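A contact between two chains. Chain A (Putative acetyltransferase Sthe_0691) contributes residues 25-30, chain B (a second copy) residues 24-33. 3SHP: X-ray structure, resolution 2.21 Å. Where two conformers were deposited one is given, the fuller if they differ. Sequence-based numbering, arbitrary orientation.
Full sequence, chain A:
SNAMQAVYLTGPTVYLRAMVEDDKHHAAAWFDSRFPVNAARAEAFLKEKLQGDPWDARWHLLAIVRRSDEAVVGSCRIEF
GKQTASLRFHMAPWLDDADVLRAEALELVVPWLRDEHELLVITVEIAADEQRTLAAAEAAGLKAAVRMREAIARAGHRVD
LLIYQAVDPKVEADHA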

# COMPACT_ATOMS: atom_id res chain seq x y z
N HIS A 25 6.82 -19.55 14.07
CA HIS A 25 6.05 -20.02 12.95
C HIS A 25 4.55 -20.08 13.32
O HIS A 25 3.72 -19.46 12.63
N HIS A 26 4.21 -20.80 14.39
CA HIS A 26 2.81 -20.90 14.82
C HIS A 26 2.15 -19.53 15.03
O HIS A 26 1.00 -19.32 14.64
N ALA A 27 2.91 -18.61 15.63
CA ALA A 27 2.37 -17.30 15.99
C ALA A 27 2.46 -16.27 14.85
O ALA A 27 2.16 -15.07 15.05
N ALA A 28 2.84 -16.73 13.65
CA ALA A 28 3.12 -15.82 12.52
C ALA A 28 2.01 -14.84 12.18
O ALA A 28 2.27 -13.73 11.69
N ALA A 29 0.76 -15.25 12.41
CA ALA A 29 -0.40 -14.39 12.15
C ALA A 29 -0.31 -13.10 12.97
O ALA A 29 -0.63 -12.01 12.48
N TRP A 30 0.16 -13.20 14.21
CA TRP A 30 0.24 -12.00 15.04
C TRP A 30 1.65 -11.60 15.47
O TRP A 30 1.86 -10.47 15.90
N LYS B 24 -10.90 -18.23 18.75
CA LYS B 24 -10.19 -17.02 18.31
C LYS B 24 -8.75 -17.35 17.98
O LYS B 24 -8.19 -16.79 17.04
N HIS B 25 -8.16 -18.25 18.76
CA HIS B 25 -6.80 -18.76 18.54
C HIS B 25 -6.65 -19.17 17.09
O HIS B 25 -5.78 -18.68 16.39
N HIS B 26 -7.53 -20.06 16.64
CA HIS B 26 -7.46 -20.56 15.27
C HIS B 26 -7.93 -19.59 14.19
O HIS B 26 -7.41 -19.62 13.08
N ALA B 27 -8.86 -18.70 14.52
CA ALA B 27 -9.28 -17.70 13.57
C ALA B 27 -8.19 -16.66 13.30
O ALA B 27 -8.16 -16.08 12.21
N ALA B 28 -7.32 -16.41 14.28
CA ALA B 28 -6.20 -15.48 14.09
C ALA B 28 -5.42 -15.78 12.82
O ALA B 28 -5.00 -14.86 12.13
N ALA B 29 -5.23 -17.05 12.50
CA ALA B 29 -4.52 -17.40 11.27
C ALA B 29 -5.31 -17.08 10.01
O ALA B 29 -4.74 -17.11 8.93
N TRP B 30 -6.60 -16.76 10.12
CA TRP B 30 -7.34 -16.32 8.94
C TRP B 30 -6.82 -14.98 8.44
O TRP B 30 -7.56 -14.24 7.77
N PHE B 31 -5.56 -14.66 8.79
CA PHE B 31 -4.91 -13.39 8.41
C PHE B 31 -3.41 -13.52 8.08
O PHE B 31 -2.84 -12.66 7.40
N ASP B 32 -2.75 -14.57 8.57
CA ASP B 32 -1.39 -14.91 8.16
C ASP B 32 -1.36 -15.11 6.63
O ASP B 32 -1.17 -16.23 6.15
N SER B 33 -1.57 -14.02 5.89
CA SER B 33 -1.83 -14.07 4.44
C SER B 33 -1.45 -12.81 3.67
O SER B 33 -1.60 -11.69 4.16

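The two copies meet here through the same segment of sequence, but the residues are not matched one to one: along chain B the contact runs from a histidine in a helix to an aspartate in the loop that follows, and chain A answers with H26(A), A28(A) and A29(A). About 276 Å² is buried between the stretches, both sides summed, and no hydrogen bond crosses between them. The contact rests on small aliphatic groups, one backbone carbonyl, the carboxylate of D32(B) and a pair of imidazole rings.

At the start of the chain B stretch, K24(B) lies out of reach of chain A; its NZ is hydrogen-bonded elsewhere in the structure, while its carbonyl accepts the helical bond from A28(B) N (2.9 Å to K24(B) O). H25(B) is the first residue to make contact. Its CA-to-CB bond points sideways, but a t rotamer at chi1 (-168°), with chi2 at 161°, brings the end of the ring nearer to chain A. There it meets H26(A), which also leaves its backbone sideways and is also t (-175°, chi2 -94°). The two rings touch rim to rim, with centroids 5.1 Å apart and planes almost perpendicular at 89°, so neither lies over the face of the other. The closest pair is NE2 of H25(B) and CE1 of H26(A), 3.0 Å apart, each near the plane of the opposing ring. This is a tight approach of nitrogen to ring carbon. H26(A) was deposited in two conformers, and the geometry given here belongs to one of them.

H26(B), in the m rotamer, points away at CB and makes no close contact, and A27(B) is out of reach. A27(B) opens a type I turn that closes at W30(B), with W30(B) N bonded to A27(B) O at 2.7 Å. Within this turn A28(B) directs its methyl toward chain A, yet its nearest contact is made by the backbone: A28(B) O lies 3.3 Å from CB of A29(A). CB of A29(A), itself directed toward chain B, also packs 3.8 Å from CA of A29(B), whose own side chain points sideways. A29(A) thus settles against the backbone of the turn, and it has the largest covered area of any residue in the two stretches.

W30(B), with chi1 m, turns away from the contact. F31(B), also m, starts sideways, but the end of its side chain leads away. The chain returns to chain A at D32(B), whose CA is 4.1 Å from CA of A29(A). The CA-to-CB bond of D32(B) points toward chain A, and CB of D32(B) lies 3.7 Å from CA and 3.8 Å from CB of A29(A). The t rotamer (-179°) carries the carboxylate onward to A28(A), where OD1 of D32(B) stands 3.7 Å from CB of A28(A); this is a packing contact with a methyl group, not a polar pairing. Beyond it, S33(B) is out of reach, and the contact ends.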

# COMPACT_ATOMS: atom_id res chain seq x y z
CB HIS A 25 6.56 -21.37 12.44
CG HIS A 25 5.77 -21.92 11.29
ND1 HIS A 25 6.02 -21.56 9.98
CD2 HIS A 25 4.73 -22.79 11.25
CE1 HIS A 25 5.17 -22.19 9.19
NE2 HIS A 25 4.38 -22.94 9.94
CB HIS A 26 2.65 -21.73 16.10
CG HIS A 26 1.22 -21.94 16.50
ND1 HIS A 26 0.56 -21.12 17.40
CD2 HIS A 26 0.31 -22.86 16.09
CE1 HIS A 26 -0.68 -21.55 17.54
NE2 HIS A 26 -0.86 -22.60 16.76
CB ALA A 27 3.08 -16.79 17.22
CB ALA A 28 3.55 -16.61 11.26
CB ALA A 29 -1.70 -15.13 12.43
CB TRP A 30 -0.63 -12.15 16.29
CG TRP A 30 -0.28 -13.34 17.12
CD1 TRP A 30 -0.75 -14.60 16.96
CD2 TRP A 30 0.61 -13.38 18.25
NE1 TRP A 30 -0.21 -15.43 17.91
CE2 TRP A 30 0.62 -14.70 18.72
CE3 TRP A 30 1.42 -12.41 18.90
CZ2 TRP A 30 1.39 -15.10 19.82
CZ3 TRP A 30 2.19 -12.81 20.00
CH2 TRP A 30 2.16 -14.15 20.45
CB LYS B 24 -10.26 -15.92 19.37
CG LYS B 24 -11.68 -15.45 19.69
CD LYS B 24 -11.66 -14.23 20.62
CE LYS B 24 -11.96 -14.60 22.04
NZ LYS B 24 -11.11 -13.78 23.03
CB HIS B 25 -6.55 -19.98 19.43
CG HIS B 25 -5.12 -20.42 19.50
ND1 HIS B 25 -4.64 -21.22 20.51
CD2 HIS B 25 -4.06 -20.15 18.70
CE1 HIS B 25 -3.35 -21.43 20.33
NE2 HIS B 25 -2.97 -20.78 19.24
CB HIS B 26 -8.09 -21.97 15.17
CG HIS B 26 -7.40 -22.95 16.07
ND1 HIS B 26 -8.04 -23.59 17.12
CD2 HIS B 26 -6.09 -23.30 16.16
CE1 HIS B 26 -7.16 -24.33 17.78
NE2 HIS B 26 -5.97 -24.17 17.21
CB ALA B 27 -10.54 -17.03 14.03
CB ALA B 28 -5.25 -15.49 15.31
CB ALA B 29 -4.06 -18.83 11.28
CB TRP B 30 -8.84 -16.20 9.20
CG TRP B 30 -9.50 -17.45 9.71
CD1 TRP B 30 -9.01 -18.74 9.67
CD2 TRP B 30 -10.78 -17.53 10.32
NE1 TRP B 30 -9.92 -19.61 10.24
CE2 TRP B 30 -11.01 -18.89 10.65
CE3 TRP B 30 -11.76 -16.58 10.65
CZ2 TRP B 30 -12.19 -19.32 11.29
CZ3 TRP B 30 -12.93 -17.01 11.28
CH2 TRP B 30 -13.13 -18.37 11.59
CB PHE B 31 -5.12 -12.32 9.48
CG PHE B 31 -6.54 -12.18 9.95
CD1 PHE B 31 -7.38 -11.23 9.40
CD2 PHE B 31 -7.03 -12.97 10.99
CE1 PHE B 31 -8.71 -11.07 9.86
CE2 PHE B 31 -8.35 -12.82 11.47
CZ PHE B 31 -9.19 -11.87 10.89
CB ASP B 32 -0.94 -16.19 8.91
CG ASP B 32 0.49 -16.63 8.59
OD1 ASP B 32 1.39 -15.77 8.38
OD2 ASP B 32 0.72 -17.87 8.56
CB SER B 33 -3.31 -14.33 4.19
OG SER B 33 -3.69 -13.86 2.90